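Local structure of probable thioesterase (1Z54) at residues A40-F54 with I118-H130. The protein probably hydrolyses fatty acyl-CoA thioesters, as a hot-dog-fold member of the 4-hydroxybenzoyl-CoA thioesterase family. Numbering follows the deposited sequence.
Sequences AGLPYHRVEARGVFF and IPEDIYRALSVLH
R50 and D121 join the two segments through the single salt bridge of an otherwise apolar contact. The guanidinium meets the carboxylate end-on, one nitrogen to each oxygen: R50 NH1 donates almost straight to D121 OD2 (3.0 Å, 171°), and R50 NH2 reaches the syn lone pair of D121 OD1 at 2.7 Å, less straight and with OD1 tilted from the guanidinium plane. NH1 adds a weak bond to the same OD1. The two planes are turned 44° apart, so the pair is twisted rather than coplanar. With CG wedged between its backbone N and carbonyl carbon (chi1 68°), D121 also brings OD2 to the amide of I122 in a weak bond within the first turn of helix 120-129. A leucine in place of D121 would probably leave the R50 guanidinium without its charge partner and free to swing away from I122.

I122 CD1 lies over one face of that guanidinium and also touches V47 CG1 (3.9 Å) and V52 CG1, while I122 CG2 meets the edge of the F54 ring at CZ. Further along the helix, L42 splits its methyls, CD1 on A125 CB and CD2 on L126 CD2 (both 3.7 Å), with CD2 also against I122 CG2; A40 CB packs on L129 CD1.

V47 O takes both R50 N and V52 N, the latter bond belonging to the Schellman motif, with G51 at positive phi, that closes this short helix. Y44 OH receives a nearly straight bond from F54 N (3.0 Å) and has a weak one to E48 OE2, whose carboxylate also makes weak bonds to Y11 and Q16 of two other subunits. L37 of helix 24-39 packs on F54 and L126. Helix 120-129, beside the antiparallel hot-dog sheet, is thus joined by apolar packing to the loop, short helix and turn leading into strand 52-63 and to its start; at the solvent-side rim R50 satisfies both D121 oxygens, an ionic pair that probably adds direction to this packing.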
loop_
_atom_site.group_PDB
_atom_site.type_symbol
_atom_site.label_atom_id
_atom_site.label_comp_id
_atom_site.label_asym_id
_atom_site.label_seq_id
_atom_site.Cartn_x
_atom_site.Cartn_y
_atom_site.Cartn_z
ATOM N N ALA A 40 -14.121 -18.254 -13.554
ATOM C CA ALA A 40 -14.337 -19.693 -13.518
ATOM C C ALA A 40 -15.601 -20.041 -12.731
ATOM O O ALA A 40 -15.909 -21.213 -12.527
ATOM C CB ALA A 40 -13.138 -20.381 -12.892
ATOM N N GLY A 41 -16.329 -19.017 -12.295
ATOM C CA GLY A 41 -17.536 -19.251 -11.521
ATOM C C GLY A 41 -17.228 -19.512 -10.055
ATOM O O GLY A 41 -18.031 -20.103 -9.333
ATOM N N LEU A 42 -16.051 -19.080 -9.611
ATOM C CA LEU A 42 -15.654 -19.263 -8.219
ATOM C C LEU A 42 -15.214 -17.935 -7.606
ATOM O O LEU A 42 -14.100 -17.825 -7.082
ATOM C CB LEU A 42 -14.513 -20.281 -8.121
ATOM C CG LEU A 42 -14.811 -21.767 -8.353
ATOM C CD1 LEU A 42 -15.540 -21.976 -9.672
ATOM C CD2 LEU A 42 -13.493 -22.529 -8.350
ATOM N N PRO A 43 -16.081 -16.910 -7.667
ATOM C CA PRO A 43 -15.741 -15.595 -7.103
ATOM C C PRO A 43 -15.153 -15.802 -5.705
ATOM O O PRO A 43 -15.796 -16.396 -4.847
ATOM C CB PRO A 43 -17.086 -14.858 -7.105
ATOM C CG PRO A 43 -18.105 -15.985 -6.990
ATOM C CD PRO A 43 -17.528 -17.005 -7.945
ATOM N N TYR A 44 -13.925 -15.326 -5.498
ATOM C CA TYR A 44 -13.216 -15.515 -4.235
ATOM C C TYR A 44 -13.888 -14.987 -2.971
ATOM O O TYR A 44 -13.688 -15.540 -1.884
ATOM C CB TYR A 44 -11.792 -14.940 -4.322
ATOM C CG TYR A 44 -10.898 -15.429 -3.200
ATOM C CD1 TYR A 44 -10.615 -16.785 -3.060
ATOM C CD2 TYR A 44 -10.405 -14.552 -2.232
ATOM C CE1 TYR A 44 -9.877 -17.263 -1.982
ATOM C CE2 TYR A 44 -9.663 -15.021 -1.145
ATOM C CZ TYR A 44 -9.410 -16.377 -1.027
ATOM O OH TYR A 44 -8.726 -16.861 0.063
ATOM N N HIS A 45 -14.671 -13.923 -3.092
ATOM C CA HIS A 45 -15.332 -13.386 -1.916
ATOM C C HIS A 45 -16.364 -14.394 -1.421
ATOM O O HIS A 45 -16.561 -14.543 -0.216
ATOM C CB HIS A 45 -15.980 -12.031 -2.227
ATOM C CG HIS A 45 -17.023 -12.080 -3.297
ATOM N ND1 HIS A 45 -18.371 -12.144 -3.018
ATOM C CD2 HIS A 45 -16.921 -12.045 -4.649
ATOM C CE1 HIS A 45 -19.055 -12.140 -4.149
ATOM N NE2 HIS A 45 -18.200 -12.081 -5.154
ATOM N N ARG A 46 -17.000 -15.108 -2.346
ATOM C CA ARG A 46 -17.988 -16.105 -1.953
ATOM C C ARG A 46 -17.310 -17.333 -1.364
ATOM O O ARG A 46 -17.870 -17.989 -0.488
ATOM C CB ARG A 46 -18.879 -16.494 -3.138
ATOM C CG ARG A 46 -19.812 -15.368 -3.565
ATOM C CD ARG A 46 -20.908 -15.827 -4.516
ATOM N NE ARG A 46 -21.821 -14.734 -4.845
ATOM C CZ ARG A 46 -22.592 -14.104 -3.959
ATOM N NH1 ARG A 46 -22.570 -14.461 -2.680
ATOM N NH2 ARG A 46 -23.379 -13.108 -4.347
ATOM N N VAL A 47 -16.099 -17.635 -1.829
ATOM C CA VAL A 47 -15.357 -18.776 -1.304
ATOM C C VAL A 47 -15.023 -18.553 0.178
ATOM O O VAL A 47 -15.272 -19.428 1.009
ATOM C CB VAL A 47 -14.036 -19.006 -2.079
ATOM C CG1 VAL A 47 -13.337 -20.238 -1.543
ATOM C CG2 VAL A 47 -14.317 -19.160 -3.569
ATOM N N GLU A 48 -14.463 -17.390 0.509
ATOM C CA GLU A 48 -14.123 -17.096 1.903
ATOM C C GLU A 48 -15.381 -16.986 2.769
ATOM O O GLU A 48 -15.331 -17.180 3.984
ATOM C CB GLU A 48 -13.319 -15.792 2.019
ATOM C CG GLU A 48 -11.951 -15.813 1.348
ATOM C CD GLU A 48 -10.953 -14.892 2.041
ATOM O OE1 GLU A 48 -11.372 -13.819 2.534
ATOM O OE2 GLU A 48 -9.749 -15.239 2.086
ATOM N N ALA A 49 -16.503 -16.668 2.137
ATOM C CA ALA A 49 -17.770 -16.546 2.844
ATOM C C ALA A 49 -18.250 -17.924 3.300
ATOM O O ALA A 49 -19.143 -18.035 4.139
ATOM C CB ALA A 49 -18.817 -15.891 1.938
ATOM N N ARG A 50 -17.649 -18.971 2.740
ATOM C CA ARG A 50 -17.989 -20.346 3.091
ATOM C C ARG A 50 -16.929 -20.867 4.048
ATOM O O ARG A 50 -16.913 -22.049 4.393
ATOM C CB ARG A 50 -17.998 -21.234 1.845
ATOM C CG ARG A 50 -19.088 -20.928 0.847
ATOM C CD ARG A 50 -18.792 -21.589 -0.502
ATOM N NE ARG A 50 -18.367 -22.979 -0.354
ATOM C CZ ARG A 50 -18.216 -23.831 -1.365
ATOM N NH1 ARG A 50 -17.823 -25.076 -1.133
ATOM N NH2 ARG A 50 -18.464 -23.439 -2.609
ATOM N N GLY A 51 -16.036 -19.976 4.465
ATOM C CA GLY A 51 -14.965 -20.371 5.359
ATOM C C GLY A 51 -13.885 -21.149 4.623
ATOM O O GLY A 51 -13.273 -22.054 5.186
ATOM N N VAL A 52 -13.655 -20.803 3.359
ATOM C CA VAL A 52 -12.640 -21.473 2.551
ATOM C C VAL A 52 -11.621 -20.430 2.093
ATOM O O VAL A 52 -11.994 -19.383 1.578
ATOM C CB VAL A 52 -13.268 -22.148 1.312
ATOM C CG1 VAL A 52 -12.221 -22.971 0.581
ATOM C CG2 VAL A 52 -14.442 -23.034 1.739
ATOM N N PHE A 53 -10.337 -20.723 2.270
ATOM C CA PHE A 53 -9.297 -19.769 1.892
ATOM C C PHE A 53 -8.166 -20.390 1.078
ATOM O O PHE A 53 -7.881 -21.580 1.191
ATOM C CB PHE A 53 -8.701 -19.136 3.155
ATOM C CG PHE A 53 -9.733 -18.670 4.143
ATOM C CD1 PHE A 53 -10.325 -17.420 4.017
ATOM C CD2 PHE A 53 -10.139 -19.504 5.180
ATOM C CE1 PHE A 53 -11.312 -16.997 4.912
ATOM C CE2 PHE A 53 -11.123 -19.096 6.078
ATOM C CZ PHE A 53 -11.713 -17.836 5.945
ATOM N N PHE A 54 -7.523 -19.561 0.266
ATOM C CA PHE A 54 -6.392 -19.982 -0.550
ATOM C C PHE A 54 -5.207 -19.112 -0.171
ATOM O O PHE A 54 -4.730 -18.322 -0.977
ATOM C CB PHE A 54 -6.691 -19.789 -2.036
ATOM C CG PHE A 54 -7.737 -20.722 -2.573
ATOM C CD1 PHE A 54 -8.599 -20.310 -3.580
ATOM C CD2 PHE A 54 -7.859 -22.013 -2.077
ATOM C CE1 PHE A 54 -9.568 -21.166 -4.084
ATOM C CE2 PHE A 54 -8.828 -22.876 -2.577
ATOM C CZ PHE A 54 -9.683 -22.450 -3.580
ATOM N N ILE A 118 -9.152 -29.291 -0.644
ATOM C CA ILE A 118 -10.044 -28.338 -1.294
ATOM C C ILE A 118 -11.428 -28.987 -1.389
ATOM O O ILE A 118 -11.557 -30.097 -1.899
ATOM C CB ILE A 118 -9.557 -28.019 -2.717
ATOM C CG1 ILE A 118 -8.180 -27.356 -2.652
ATOM C CG2 ILE A 118 -10.572 -27.149 -3.433
ATOM C CD1 ILE A 118 -7.521 -27.165 -3.994
ATOM N N PRO A 119 -12.474 -28.312 -0.882
ATOM C CA PRO A 119 -13.818 -28.896 -0.957
ATOM C C PRO A 119 -14.165 -29.380 -2.370
ATOM O O PRO A 119 -13.798 -28.751 -3.361
ATOM C CB PRO A 119 -14.728 -27.760 -0.463
ATOM C CG PRO A 119 -13.878 -26.514 -0.596
ATOM C CD PRO A 119 -12.507 -26.996 -0.226
ATOM N N GLU A 120 -14.878 -30.501 -2.441
ATOM C CA GLU A 120 -15.264 -31.125 -3.704
ATOM C C GLU A 120 -15.757 -30.231 -4.832
ATOM O O GLU A 120 -15.212 -30.268 -5.934
ATOM C CB GLU A 120 -16.306 -32.210 -3.442
ATOM C CG GLU A 120 -15.783 -33.366 -2.617
ATOM C CD GLU A 120 -14.510 -33.955 -3.193
ATOM O OE1 GLU A 120 -14.456 -34.155 -4.429
ATOM O OE2 GLU A 120 -13.568 -34.219 -2.411
ATOM N N ASP A 121 -16.788 -29.435 -4.576
ATOM C CA ASP A 121 -17.328 -28.576 -5.621
ATOM C C ASP A 121 -16.305 -27.596 -6.189
ATOM O O ASP A 121 -16.337 -27.285 -7.379
ATOM C CB ASP A 121 -18.554 -27.806 -5.116
ATOM C CG ASP A 121 -18.207 -26.774 -4.060
ATOM O OD1 ASP A 121 -18.972 -25.795 -3.920
ATOM O OD2 ASP A 121 -17.186 -26.944 -3.362
ATOM N N ILE A 122 -15.397 -27.110 -5.350
ATOM C CA ILE A 122 -14.376 -26.179 -5.815
ATOM C C ILE A 122 -13.277 -26.944 -6.558
ATOM O O ILE A 122 -12.730 -26.467 -7.566
ATOM C CB ILE A 122 -13.742 -25.410 -4.635
ATOM C CG1 ILE A 122 -14.802 -24.521 -3.975
ATOM C CG2 ILE A 122 -12.554 -24.586 -5.123
ATOM C CD1 ILE A 122 -14.319 -23.799 -2.709
ATOM N N TYR A 123 -12.952 -28.126 -6.044
ATOM C CA TYR A 123 -11.930 -28.966 -6.655
ATOM C C TYR A 123 -12.377 -29.336 -8.065
ATOM O O TYR A 123 -11.623 -29.212 -9.026
ATOM C CB TYR A 123 -11.724 -30.241 -5.830
ATOM C CG TYR A 123 -10.709 -31.187 -6.437
ATOM C CD1 TYR A 123 -9.341 -30.921 -6.359
ATOM C CD2 TYR A 123 -11.121 -32.321 -7.141
ATOM C CE1 TYR A 123 -8.408 -31.756 -6.970
ATOM C CE2 TYR A 123 -10.197 -33.164 -7.753
ATOM C CZ TYR A 123 -8.844 -32.875 -7.665
ATOM O OH TYR A 123 -7.931 -33.701 -8.279
ATOM N N ARG A 124 -13.620 -29.783 -8.168
ATOM C CA ARG A 124 -14.209 -30.188 -9.436
ATOM C C ARG A 124 -14.124 -29.080 -10.492
ATOM O O ARG A 124 -13.693 -29.316 -11.627
ATOM C CB ARG A 124 -15.665 -30.586 -9.182
ATOM C CG ARG A 124 -16.406 -31.187 -10.352
ATOM C CD ARG A 124 -17.707 -31.788 -9.850
ATOM N NE ARG A 124 -18.514 -30.801 -9.137
ATOM C CZ ARG A 124 -19.481 -31.104 -8.274
ATOM N NH1 ARG A 124 -20.164 -30.135 -7.677
ATOM N NH2 ARG A 124 -19.759 -32.372 -7.997
ATOM N N ALA A 125 -14.515 -27.865 -10.113
ATOM C CA ALA A 125 -14.487 -26.738 -11.040
ATOM C C ALA A 125 -13.062 -26.356 -11.461
ATOM O O ALA A 125 -12.802 -26.074 -12.641
ATOM C CB ALA A 125 -15.190 -25.538 -10.413
ATOM N N LEU A 126 -12.142 -26.351 -10.501
ATOM C CA LEU A 126 -10.757 -26.005 -10.785
ATOM C C LEU A 126 -10.116 -27.065 -11.679
ATOM O O LEU A 126 -9.291 -26.749 -12.538
ATOM C CB LEU A 126 -9.958 -25.871 -9.478
ATOM C CG LEU A 126 -10.333 -24.705 -8.549
ATOM C CD1 LEU A 126 -9.549 -24.791 -7.251
ATOM C CD2 LEU A 126 -10.050 -23.379 -9.249
ATOM N N SER A 127 -10.501 -28.320 -11.480
ATOM C CA SER A 127 -9.940 -29.415 -12.270
ATOM C C SER A 127 -10.105 -29.170 -13.762
ATOM O O SER A 127 -9.213 -29.476 -14.551
ATOM C CB SER A 127 -10.601 -30.746 -11.900
ATOM O OG SER A 127 -10.154 -31.218 -10.641
ATOM N N VAL A 128 -11.244 -28.609 -14.148
ATOM C CA VAL A 128 -11.501 -28.342 -15.556
ATOM C C VAL A 128 -10.447 -27.402 -16.130
ATOM O O VAL A 128 -10.130 -27.466 -17.318
ATOM C CB VAL A 128 -12.887 -27.691 -15.769
ATOM C CG1 VAL A 128 -13.182 -27.580 -17.258
ATOM C CG2 VAL A 128 -13.963 -28.501 -15.069
ATOM N N LEU A 129 -9.903 -26.536 -15.278
ATOM C CA LEU A 129 -8.904 -25.557 -15.699
ATOM C C LEU A 129 -7.461 -26.052 -15.617
ATOM O O LEU A 129 -6.556 -25.423 -16.168
ATOM C CB LEU A 129 -9.055 -24.289 -14.860
ATOM C CG LEU A 129 -10.448 -23.650 -14.866
ATOM C CD1 LEU A 129 -10.514 -22.568 -13.795
ATOM C CD2 LEU A 129 -10.756 -23.076 -16.242
ATOM N N HIS A 130 -7.253 -27.168 -14.925
ATOM C CA HIS A 130 -5.921 -27.749 -14.767
ATOM C C HIS A 130 -5.673 -28.879 -15.762
ATOM O O HIS A 130 -6.485 -29.802 -15.885
ATOM C CB HIS A 130 -5.744 -28.293 -13.342
ATOM C CG HIS A 130 -4.442 -29.007 -13.122
ATOM N ND1 HIS A 130 -3.217 -28.407 -13.333
ATOM C CD2 HIS A 130 -4.177 -30.263 -12.692
ATOM C CE1 HIS A 130 -2.255 -29.263 -13.039
ATOM N NE2 HIS A 130 -2.809 -30.396 -12.646
#